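Local structure of methylornithine synthase PylB (Methanosarcina barkeri, 3T7V) at residues V234-F239 with S263-M268; T30-E35 with S218-L223; E98-L103 with Q133-E138; G140-I145 with A339-F344. The protein isomerises L-lysine to (3R)-3-methyl-D-ornithine by radical chemistry with a [4Fe-4S] cluster and S-adenosylmethionine, a step in pyrrolysine biosynthesis. All coordinates share one frame; numbering follows the deposited sequence.

Contact 1. Residues V234-F239 with S263-M268; sequences VRVMTF and SVLRLM. With MD0 (5-amino-D-isoleucine), chain D; SAM (S-adenosylmethionine), chain C.
Strand 234-238 and helix 263-268 run nearly antiparallel at 170°, their axes 9.2 Å apart, and the backbones come nearest at Val234 and Leu265. This is a strand of the TIM barrel backed by the helix that follows it in the chain, with Leu265 filling the space between them. The two branches of this leucine divide the work: CD2 meets Val234 CG2 at 4.0 Å, while CD1 reaches Val236 CG1 at 3.9 Å and also lies against the backbone carbonyl carbon of Arg235. Val236 CG1 sits between its own backbone N and carbonyl carbon, a rotation that brings this methyl to Leu265. Behind the leucine, Leu223 and Met226 of helix 216-228 continue the apolar layer.

The alternate residues of the strand face inward, to the reaction site. Arg235, its chain bent at chi3, presents the edge of its guanidinium to the carboxylate of 5-amino-D-isoleucine: NH1 donates to OXT at 3.1 Å (156°) and NH2 to O at 3.0 Å (147°). Its NE is held in a salt bridge with Glu205 OE2, which is likely to limit the rotation of the group. A methionine here would probably leave the ligand carboxylate without this pair of charged bonds and Glu205 without its mate. Met237 extends between the two bound molecules, with CE 3.6 Å from N3 of the S-adenosylmethionine adenine. Where the strand ends, the backbone O of Thr238 comes to 3.2 Å from adenine C2.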
# COMPACT_ATOMS: atom_id res chain seq x y z
N VAL A 234 5.79 4.75 -1.09
CA VAL A 234 4.67 5.58 -1.61
C VAL A 234 3.88 4.69 -2.54
O VAL A 234 4.42 3.91 -3.34
CB VAL A 234 5.15 6.83 -2.42
CG1 VAL A 234 5.78 7.83 -1.41
CG2 VAL A 234 6.18 6.43 -3.45
N ARG A 235 2.57 4.83 -2.44
CA ARG A 235 1.68 4.02 -3.28
C ARG A 235 0.57 4.79 -3.92
O ARG A 235 0.16 5.88 -3.45
CB ARG A 235 1.17 2.81 -2.53
CG ARG A 235 0.05 3.07 -1.67
CD ARG A 235 -0.82 1.80 -1.37
NE ARG A 235 -0.00 0.75 -0.73
CZ ARG A 235 -0.34 -0.54 -0.73
NH1 ARG A 235 -1.46 -0.95 -1.36
NH2 ARG A 235 0.47 -1.41 -0.15
N VAL A 236 0.05 4.18 -4.98
CA VAL A 236 -1.24 4.63 -5.55
C VAL A 236 -2.10 3.40 -5.72
O VAL A 236 -1.60 2.33 -6.14
CB VAL A 236 -1.01 5.45 -6.84
CG1 VAL A 236 -0.10 4.61 -7.77
CG2 VAL A 236 -2.34 5.77 -7.49
N MET A 237 -3.37 3.51 -5.37
CA MET A 237 -4.35 2.46 -5.65
C MET A 237 -5.47 2.95 -6.51
O MET A 237 -5.97 4.09 -6.27
CB MET A 237 -4.91 1.94 -4.33
CG MET A 237 -3.77 1.44 -3.45
SD MET A 237 -4.40 0.66 -2.00
CE MET A 237 -5.43 -0.82 -2.43
N THR A 238 -5.87 2.14 -7.48
CA THR A 238 -7.13 2.45 -8.19
C THR A 238 -8.33 2.25 -7.29
O THR A 238 -8.45 1.15 -6.66
CB THR A 238 -7.31 1.42 -9.36
OG1 THR A 238 -6.11 1.51 -10.19
CG2 THR A 238 -8.57 1.72 -10.17
N PHE A 239 -9.23 3.23 -7.21
CA PHE A 239 -10.48 3.05 -6.46
C PHE A 239 -11.36 2.03 -7.16
O PHE A 239 -11.73 2.18 -8.33
CB PHE A 239 -11.16 4.42 -6.37
CG PHE A 239 -12.53 4.37 -5.78
CD1 PHE A 239 -12.80 3.63 -4.62
CD2 PHE A 239 -13.56 4.96 -6.46
CE1 PHE A 239 -14.10 3.58 -4.12
CE2 PHE A 239 -14.85 4.88 -5.95
CZ PHE A 239 -15.09 4.20 -4.77
N SER A 263 4.45 5.00 -12.52
CA SER A 263 5.68 5.44 -13.22
C SER A 263 6.09 6.83 -12.78
O SER A 263 7.27 7.08 -12.56
CB SER A 263 5.46 5.45 -14.71
OG SER A 263 5.15 4.15 -15.17
N VAL A 264 5.13 7.74 -12.60
CA VAL A 264 5.48 9.08 -12.14
C VAL A 264 6.07 9.01 -10.73
O VAL A 264 7.06 9.70 -10.41
CB VAL A 264 4.21 9.98 -12.18
CG1 VAL A 264 4.51 11.29 -11.47
CG2 VAL A 264 3.88 10.27 -13.66
N LEU A 265 5.51 8.15 -9.85
CA LEU A 265 6.09 8.02 -8.49
C LEU A 265 7.52 7.52 -8.57
O LEU A 265 8.36 7.91 -7.74
CB LEU A 265 5.28 6.96 -7.66
CG LEU A 265 3.94 7.56 -7.13
CD1 LEU A 265 3.10 6.39 -6.52
CD2 LEU A 265 4.13 8.65 -6.10
N ARG A 266 7.77 6.59 -9.48
CA ARG A 266 9.17 6.08 -9.60
C ARG A 266 10.12 7.19 -10.07
O ARG A 266 11.29 7.25 -9.62
CB ARG A 266 9.22 4.90 -10.54
CG ARG A 266 10.62 4.32 -10.85
CD ARG A 266 11.37 3.94 -9.58
NE ARG A 266 10.73 2.80 -8.94
CZ ARG A 266 10.92 2.46 -7.65
NH1 ARG A 266 11.69 3.14 -6.85
NH2 ARG A 266 10.19 1.46 -7.14
N LEU A 267 9.58 8.07 -10.91
CA LEU A 267 10.45 9.11 -11.42
C LEU A 267 10.65 10.21 -10.36
O LEU A 267 11.61 10.93 -10.40
CB LEU A 267 9.87 9.67 -12.73
CG LEU A 267 9.81 8.66 -13.91
CD1 LEU A 267 9.11 9.24 -15.15
CD2 LEU A 267 11.21 8.24 -14.31
N MET A 268 9.67 10.40 -9.47
CA MET A 268 9.73 11.35 -8.36
C MET A 268 10.47 10.83 -7.12
O MET A 268 11.04 11.63 -6.39
CB MET A 268 8.32 11.76 -7.88
CG MET A 268 7.61 12.61 -8.91
SD MET A 268 6.00 13.10 -8.16
CE MET A 268 6.52 14.17 -6.76
C MD0 D . -2.49 -3.88 -0.20
N MD0 D . -4.56 -5.00 0.40
O MD0 D . -1.26 -3.81 -0.00
CA MD0 D . -3.38 -4.32 0.92
CB MD0 D . -3.81 -3.10 1.79
CD MD0 D . -2.83 -1.68 3.72
NE MD0 D . -1.57 -1.24 4.32
CG MD0 D . -2.53 -2.53 2.49
CG2 MD0 D . -4.51 -1.97 1.00
OXT MD0 D . -3.02 -3.60 -1.28
N SAM C . -8.27 1.19 8.60
CA SAM C . -6.96 1.61 8.42
C SAM C . -6.81 2.82 7.58
O SAM C . -7.81 3.32 7.02
OXT SAM C . -5.66 3.37 7.56
CB SAM C . -6.28 0.83 7.54
CG SAM C . -6.88 0.30 6.31
SD SAM C . -5.89 0.70 4.80
CE SAM C . -5.40 -0.92 4.28
C5' SAM C . -7.18 1.06 3.63
C4' SAM C . -6.77 1.86 2.64
O4' SAM C . -7.18 0.73 1.65
C3' SAM C . -7.35 3.05 2.51
O3' SAM C . -6.18 3.75 2.95
C2' SAM C . -7.29 2.98 0.98
O2' SAM C . -6.11 3.63 0.41
C1' SAM C . -7.42 1.53 0.48
N9 SAM C . -8.85 1.24 0.11
C8 SAM C . -9.96 1.11 0.89
N7 SAM C . -11.02 0.91 0.12
C5 SAM C . -10.58 0.89 -1.19
C6 SAM C . -11.26 0.80 -2.41
N6 SAM C . -12.58 0.66 -2.50
N1 SAM C . -10.53 0.78 -3.54
C2 SAM C . -9.17 0.94 -3.52
N3 SAM C . -8.50 1.15 -2.36
C4 SAM C . -9.23 1.10 -1.20

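Contact 2. Residues T30-E35 with S218-L223; sequences TLLSLE and STILSL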
# COMPACT_ATOMS: atom_id res chain seq x y z
N THR A 30 2.42 16.95 -18.12
CA THR A 30 2.64 16.29 -19.38
C THR A 30 2.52 14.78 -19.21
O THR A 30 1.77 14.12 -19.96
CB THR A 30 3.99 16.67 -19.89
OG1 THR A 30 4.06 18.08 -20.03
CG2 THR A 30 4.30 15.93 -21.26
N LEU A 31 3.23 14.24 -18.21
CA LEU A 31 3.22 12.77 -17.98
C LEU A 31 1.83 12.26 -17.62
O LEU A 31 1.35 11.20 -18.14
CB LEU A 31 4.28 12.38 -16.93
CG LEU A 31 5.73 12.68 -17.39
CD1 LEU A 31 6.67 12.27 -16.27
CD2 LEU A 31 6.15 11.96 -18.66
N LEU A 32 1.15 13.04 -16.78
CA LEU A 32 -0.18 12.64 -16.36
C LEU A 32 -1.23 12.76 -17.46
O LEU A 32 -2.32 12.21 -17.35
CB LEU A 32 -0.59 13.37 -15.07
CG LEU A 32 0.23 12.97 -13.82
CD1 LEU A 32 -0.06 13.97 -12.69
CD2 LEU A 32 -0.06 11.50 -13.36
N SER A 33 -0.96 13.51 -18.54
CA SER A 33 -1.99 13.62 -19.58
C SER A 33 -1.69 12.65 -20.75
O SER A 33 -2.37 12.69 -21.76
CB SER A 33 -2.21 15.07 -20.01
OG SER A 33 -1.00 15.55 -20.47
N LEU A 34 -0.67 11.78 -20.62
CA LEU A 34 -0.31 10.88 -21.71
C LEU A 34 -1.46 9.90 -21.96
O LEU A 34 -2.06 9.39 -21.01
CB LEU A 34 1.01 10.10 -21.45
CG LEU A 34 2.30 10.86 -21.35
CD1 LEU A 34 3.37 9.91 -20.82
CD2 LEU A 34 2.72 11.30 -22.72
N GLU A 35 -1.80 9.68 -23.22
CA GLU A 35 -2.96 8.88 -23.57
C GLU A 35 -2.58 7.78 -24.58
O GLU A 35 -3.17 6.69 -24.57
CB GLU A 35 -4.05 9.82 -24.13
CG GLU A 35 -5.27 9.12 -24.74
CD GLU A 35 -6.35 10.10 -25.16
OE1 GLU A 35 -7.22 10.40 -24.31
OE2 GLU A 35 -6.31 10.58 -26.32
N SER A 218 -5.54 17.81 -8.93
CA SER A 218 -5.68 17.19 -7.58
C SER A 218 -4.58 16.17 -7.38
O SER A 218 -3.98 16.10 -6.28
CB SER A 218 -7.04 16.47 -7.60
OG SER A 218 -7.32 15.82 -6.41
N THR A 219 -4.26 15.41 -8.42
CA THR A 219 -3.21 14.41 -8.35
C THR A 219 -1.86 15.06 -8.12
O THR A 219 -1.05 14.52 -7.34
CB THR A 219 -3.24 13.58 -9.64
OG1 THR A 219 -4.55 12.99 -9.76
CG2 THR A 219 -2.15 12.48 -9.58
N ILE A 220 -1.56 16.16 -8.82
CA ILE A 220 -0.28 16.86 -8.55
C ILE A 220 -0.19 17.34 -7.12
O ILE A 220 0.87 17.18 -6.50
CB ILE A 220 -0.12 18.01 -9.56
CG1 ILE A 220 -0.01 17.36 -10.93
CG2 ILE A 220 1.11 18.82 -9.22
CD1 ILE A 220 0.09 18.42 -12.03
N LEU A 221 -1.29 17.91 -6.57
CA LEU A 221 -1.31 18.36 -5.18
C LEU A 221 -0.99 17.15 -4.28
O LEU A 221 -0.19 17.26 -3.36
CB LEU A 221 -2.69 18.88 -4.78
CG LEU A 221 -3.26 20.25 -5.18
CD1 LEU A 221 -4.64 20.45 -4.52
CD2 LEU A 221 -2.25 21.26 -4.63
N SER A 222 -1.52 16.00 -4.63
CA SER A 222 -1.26 14.81 -3.79
C SER A 222 0.13 14.26 -3.93
O SER A 222 0.76 13.88 -2.93
CB SER A 222 -2.26 13.73 -4.10
OG SER A 222 -3.53 14.19 -3.68
N LEU A 223 0.67 14.28 -5.15
CA LEU A 223 2.08 13.85 -5.32
C LEU A 223 3.06 14.80 -4.57
O LEU A 223 4.00 14.32 -3.89
CB LEU A 223 2.49 13.82 -6.82
CG LEU A 223 1.70 12.70 -7.58
CD1 LEU A 223 1.85 12.93 -9.11
CD2 LEU A 223 2.26 11.30 -7.27
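No ring, amide or carboxylate enters the meeting of Leu32 with Thr219, Ile220 and Leu223; in place of faces and edges, a single methyl, Leu32 CD1, does all the touching from its side. It comes closest to the CG1 methylene of Ile220, at 3.8 Å. Thr219 CG2 follows at 4.0 Å, and Leu223 CD1 lies a little farther off, at 4.2 Å. Helix 218-223 thus offers Thr219 and Ile220 from one turn and Leu223 from the next, and the leucine branch rests among them.

Rotation about the side-chain bonds decides which atoms take part. Thr219 has its methyl opposite the backbone N, which turns CG2 to the leucine and leaves OG1 (chi1 -58°) beside that N, where it is hydrogen-bonded to Asp215 O. Ile220 starts off to one side, but with CG1 opposite its carbonyl carbon (chi1 -64°) that methylene comes to Leu32.

The contact joins helix 25-32, near the N-terminus of the chain, to helix 216-228 on the outside of the barrel. Ile261 of helix 258-268 and Leu256 also touch Leu32, and its backbone O accepts a hydrogen bond from Lys260 NZ. All four touching residues are buried, and no hydrogen bond crosses between the segments. Cohesion here therefore comes from dispersion and the exclusion of water, and the fit of methyl and methylene surfaces probably sets how these two segments lie together.

Contact 3. Residues E98-L103 with Q133-E138; sequences ETCKTL and QIVKEE
Apolar packing carries the contact: Cys100 on helix 98-103 sets CB against CB of Glu138 at 3.9 Å, and its sulfur touches the same Glu138 CB at 4.0 Å. With SG opposite its own carbonyl carbon (chi1 -75°), Cys100 also meets Val135, whose CG1 lies 4.3 Å from SG. The small side chain is consistent with the close backbones, the CA atoms of Cys100 and Glu138 being 6.6 Å apart.

Charge lies at the margin. Glu138 takes part chiefly through CB; the bend at chi2 (-62°) turns its carboxylate to Lys104, whose NZ forms a salt bridge with OE2. Lys101 is of opposite charge, but its NZ stays 6.6 Å from Glu138 OE2, so any attraction is probably weak.

Hydrogen bonds remain within each segment. Thr99 O takes two, from the backbone N of Thr102 and from Thr102 OG1 at 2.7 Å, the hydroxyl approaching in the carbonyl plane on a lone pair. One turn along the other helix, Gln133 NE2 donates to Glu137 OE2 at 3.0 Å and 169°, a straight bond that nevertheless meets the carboxylate from above its plane.

On its inner side Val135 reaches Ile143 of strand 143-146. Neighbouring outer helices, 93-103 and 126-139, packed side by side over parallel inner strands belong to the repeating β/α units of the barrel of radical SAM enzymes.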
# COMPACT_ATOMS: atom_id res chain seq x y z
N GLU A 98 -1.79 -19.76 14.00
CA GLU A 98 -1.83 -20.69 12.90
C GLU A 98 -1.46 -20.00 11.61
O GLU A 98 -0.71 -20.57 10.79
CB GLU A 98 -3.20 -21.33 12.86
CG GLU A 98 -3.45 -22.23 11.63
CD GLU A 98 -2.57 -23.48 11.63
OE1 GLU A 98 -2.56 -24.13 12.71
OE2 GLU A 98 -1.92 -23.81 10.56
N THR A 99 -1.91 -18.77 11.42
CA THR A 99 -1.55 -18.03 10.18
C THR A 99 -0.04 -17.83 10.16
O THR A 99 0.63 -18.10 9.10
CB THR A 99 -2.25 -16.67 10.16
OG1 THR A 99 -3.67 -16.93 10.11
CG2 THR A 99 -1.88 -15.92 8.92
N CYS A 100 0.52 -17.43 11.28
CA CYS A 100 1.97 -17.21 11.33
C CYS A 100 2.74 -18.51 10.95
O CYS A 100 3.78 -18.43 10.26
CB CYS A 100 2.47 -16.80 12.71
SG CYS A 100 2.03 -15.08 13.05
N LYS A 101 2.27 -19.67 11.41
CA LYS A 101 3.02 -20.92 11.14
C LYS A 101 3.11 -21.12 9.63
O LYS A 101 4.13 -21.64 9.13
CB LYS A 101 2.34 -22.10 11.80
CG LYS A 101 2.62 -22.06 13.29
CD LYS A 101 2.10 -23.31 14.02
CE LYS A 101 1.92 -23.11 15.52
NZ LYS A 101 1.39 -24.41 16.09
N THR A 102 2.09 -20.69 8.87
CA THR A 102 2.08 -20.95 7.47
C THR A 102 3.01 -19.99 6.72
O THR A 102 3.29 -20.21 5.56
CB THR A 102 0.64 -20.87 6.83
OG1 THR A 102 0.13 -19.53 6.87
CG2 THR A 102 -0.33 -21.72 7.56
N LEU A 103 3.48 -18.92 7.40
CA LEU A 103 4.28 -17.88 6.77
C LEU A 103 5.78 -18.14 6.98
O LEU A 103 6.65 -17.61 6.23
CB LEU A 103 3.95 -16.49 7.38
CG LEU A 103 2.51 -16.13 7.06
CD1 LEU A 103 2.24 -14.80 7.65
CD2 LEU A 103 2.21 -16.18 5.57
N GLN A 133 3.55 -7.99 19.50
CA GLN A 133 4.61 -8.75 20.20
C GLN A 133 4.53 -10.21 19.78
O GLN A 133 5.55 -10.83 19.51
CB GLN A 133 4.40 -8.60 21.70
CG GLN A 133 5.44 -9.44 22.50
CD GLN A 133 5.24 -9.35 24.00
OE1 GLN A 133 4.54 -8.51 24.48
NE2 GLN A 133 5.80 -10.28 24.73
N ILE A 134 3.34 -10.82 19.75
CA ILE A 134 3.20 -12.23 19.41
C ILE A 134 3.61 -12.49 18.02
O ILE A 134 4.34 -13.47 17.75
CB ILE A 134 1.75 -12.74 19.70
CG1 ILE A 134 1.56 -12.82 21.22
CG2 ILE A 134 1.50 -14.09 19.04
CD1 ILE A 134 0.13 -12.90 21.64
N VAL A 135 3.16 -11.66 17.07
CA VAL A 135 3.60 -11.88 15.70
C VAL A 135 5.12 -11.72 15.53
O VAL A 135 5.77 -12.48 14.79
CB VAL A 135 2.84 -10.91 14.74
CG1 VAL A 135 3.40 -11.06 13.31
CG2 VAL A 135 1.31 -11.24 14.80
N LYS A 136 5.74 -10.73 16.19
CA LYS A 136 7.19 -10.52 16.06
C LYS A 136 7.90 -11.75 16.67
O LYS A 136 8.89 -12.23 16.12
CB LYS A 136 7.61 -9.26 16.78
CG LYS A 136 9.03 -8.82 16.43
CD LYS A 136 9.04 -8.21 15.04
CE LYS A 136 10.41 -7.67 14.79
NZ LYS A 136 10.36 -6.89 13.47
N GLU A 137 7.39 -12.25 17.82
CA GLU A 137 8.02 -13.44 18.44
C GLU A 137 7.91 -14.68 17.55
O GLU A 137 8.83 -15.51 17.53
CB GLU A 137 7.34 -13.71 19.79
CG GLU A 137 7.75 -12.77 20.91
CD GLU A 137 6.94 -13.08 22.18
OE1 GLU A 137 5.96 -13.94 22.16
OE2 GLU A 137 7.26 -12.42 23.18
N GLU A 138 6.78 -14.82 16.85
CA GLU A 138 6.54 -15.97 15.97
C GLU A 138 7.36 -15.88 14.73
O GLU A 138 7.99 -16.88 14.30
CB GLU A 138 5.06 -16.06 15.54
CG GLU A 138 4.14 -16.50 16.68
CD GLU A 138 4.43 -17.89 17.23
OE1 GLU A 138 4.28 -18.06 18.45
OE2 GLU A 138 4.87 -18.83 16.48

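Contact 4. Residues G140-I145 with A339-F344; sequences GLPIMI and ARQADF
Gln341 NE2 donates hydrogen bonds to His109 O and Glu345 OE2 while pressing against the ring of Pro142, whose CD is 3.5 Å away. The proline leads into strand 143-146 of the TIM barrel, and Gln341 opens the short C-terminal helix 341-345, which packs at the end of the barrel where strands 58-68, 110-115 and 143-146 begin. The amide nitrogen spends its polar bonds on His109 and Glu345 and meets only carbons of Pro142, also lying 3.6 Å from Pro142 CG. The glutamine and proline side chains point head-on at one another. Gln341 CG stands opposite its backbone N (chi1 -167°), and a bend at chi2 then swings the amide to the proline; Leu141 CD2 reaches the same NE2 more loosely, at 4.4 Å.

One helical turn on, Phe344 brings the second half of the contact. Its side chain runs past Pro142 in the opposite sense, and the proline lies at the ring's edge, not over a face. The same ring makes an edge-to-face stack with Phe60 and touches Met110 and Leu273, so the proline joins a mostly apolar group at the N-terminal ends of the strands. No hydrogen bond links the two segments, though the backbone of Pro142 is tied to Val111 of the adjacent strand. The tightest point against the phenylalanine is Pro142 CB, lying near the ring plane 3.9 Å from CE1.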
# COMPACT_ATOMS: atom_id res chain seq x y z
N GLY A 140 9.70 -13.10 13.56
CA GLY A 140 10.99 -12.41 13.48
C GLY A 140 11.19 -11.44 12.31
O GLY A 140 12.21 -10.83 12.21
N LEU A 141 10.20 -11.30 11.46
CA LEU A 141 10.30 -10.55 10.20
C LEU A 141 9.97 -9.13 10.48
O LEU A 141 9.31 -8.76 11.49
CB LEU A 141 9.18 -11.03 9.20
CG LEU A 141 9.46 -12.40 8.54
CD1 LEU A 141 8.22 -12.82 7.77
CD2 LEU A 141 10.67 -12.26 7.59
N PRO A 142 10.44 -8.23 9.62
CA PRO A 142 9.88 -6.86 9.64
C PRO A 142 8.39 -6.82 9.59
O PRO A 142 7.76 -7.65 8.88
CB PRO A 142 10.46 -6.24 8.35
CG PRO A 142 11.74 -7.08 8.12
CD PRO A 142 11.33 -8.47 8.50
N ILE A 143 7.82 -5.97 10.40
CA ILE A 143 6.36 -5.85 10.50
C ILE A 143 5.92 -4.47 10.08
O ILE A 143 6.44 -3.44 10.57
CB ILE A 143 5.86 -6.07 11.96
CG1 ILE A 143 6.06 -7.51 12.36
CG2 ILE A 143 4.35 -5.71 12.12
CD1 ILE A 143 5.63 -7.75 13.80
N MET A 144 4.97 -4.43 9.16
CA MET A 144 4.26 -3.19 8.82
C MET A 144 2.95 -3.26 9.59
O MET A 144 2.33 -4.32 9.66
CB MET A 144 3.95 -3.16 7.31
CG MET A 144 2.95 -2.06 6.94
SD MET A 144 2.83 -2.05 5.09
CE MET A 144 4.14 -0.98 4.79
N ILE A 145 2.58 -2.19 10.24
CA ILE A 145 1.24 -2.09 10.87
C ILE A 145 0.42 -1.08 10.12
O ILE A 145 0.91 0.03 9.75
CB ILE A 145 1.36 -1.79 12.39
CG1 ILE A 145 2.08 -0.47 12.66
CG2 ILE A 145 1.88 -3.00 13.16
CD1 ILE A 145 1.97 -0.01 14.15
N ALA A 339 14.26 -10.35 -3.81
CA ALA A 339 15.45 -9.75 -3.22
C ALA A 339 16.01 -10.52 -2.01
O ALA A 339 15.31 -11.32 -1.34
CB ALA A 339 15.12 -8.31 -2.79
N ARG A 340 17.27 -10.20 -1.66
CA ARG A 340 17.85 -10.72 -0.41
C ARG A 340 17.23 -9.95 0.77
O ARG A 340 16.91 -8.75 0.65
CB ARG A 340 19.33 -10.43 -0.35
CG ARG A 340 20.17 -11.33 -1.28
CD ARG A 340 21.62 -11.16 -0.87
NE ARG A 340 22.46 -11.88 -1.83
CZ ARG A 340 23.75 -12.05 -1.65
NH1 ARG A 340 24.32 -11.58 -0.53
NH2 ARG A 340 24.44 -12.71 -2.59
N GLN A 341 17.10 -10.63 1.89
CA GLN A 341 16.59 -9.98 3.09
C GLN A 341 17.44 -8.82 3.53
O GLN A 341 16.89 -7.81 3.97
CB GLN A 341 16.48 -11.02 4.21
CG GLN A 341 15.61 -10.40 5.40
CD GLN A 341 14.09 -10.16 5.05
OE1 GLN A 341 13.57 -10.80 4.13
NE2 GLN A 341 13.37 -9.26 5.78
N ALA A 342 18.77 -8.89 3.39
CA ALA A 342 19.59 -7.81 3.88
C ALA A 342 19.35 -6.53 3.09
O ALA A 342 19.51 -5.39 3.63
CB ALA A 342 21.08 -8.19 3.77
N ASP A 343 18.98 -6.68 1.81
CA ASP A 343 18.68 -5.51 0.97
C ASP A 343 17.42 -4.82 1.40
O ASP A 343 17.35 -3.63 1.36
CB ASP A 343 18.67 -5.88 -0.48
CG ASP A 343 20.11 -6.23 -0.96
OD1 ASP A 343 21.12 -5.73 -0.33
OD2 ASP A 343 20.25 -7.00 -1.93
N PHE A 344 16.45 -5.62 1.86
CA PHE A 344 15.24 -5.04 2.45
C PHE A 344 15.58 -4.38 3.80
O PHE A 344 15.13 -3.25 4.06
CB PHE A 344 14.14 -6.11 2.64
CG PHE A 344 12.86 -5.47 3.05
CD1 PHE A 344 12.33 -5.63 4.33
CD2 PHE A 344 12.15 -4.62 2.15
CE1 PHE A 344 11.19 -4.97 4.76
CE2 PHE A 344 10.96 -3.99 2.56
CZ PHE A 344 10.51 -4.16 3.89

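Overall arrangement
Contacts 1 and 2 form one continuous packed region: helix 216-228 leads into strand 233-238, and Val264 CG1 lies 3.9 Å from Leu223 CD1. Contacts 3 and 4 make a second region on the opposite side from contact 2, their centres about 14 Å apart; helix 126-139 runs on into strand 143-146, and Lys136 NZ lies 2.9 Å from Leu141 O, probably hydrogen-bonded. The centres of contacts 2 and 3 are about 40 Å apart. Along the chain, contact 3 falls within the loop closed by contact 2, whose segments alternate with those of contact 4. Contacts 1 and 4 reach the same curled parallel sheet; helix 25-32 packs on outer helix 216-228, helix 341-345 on the strand ends.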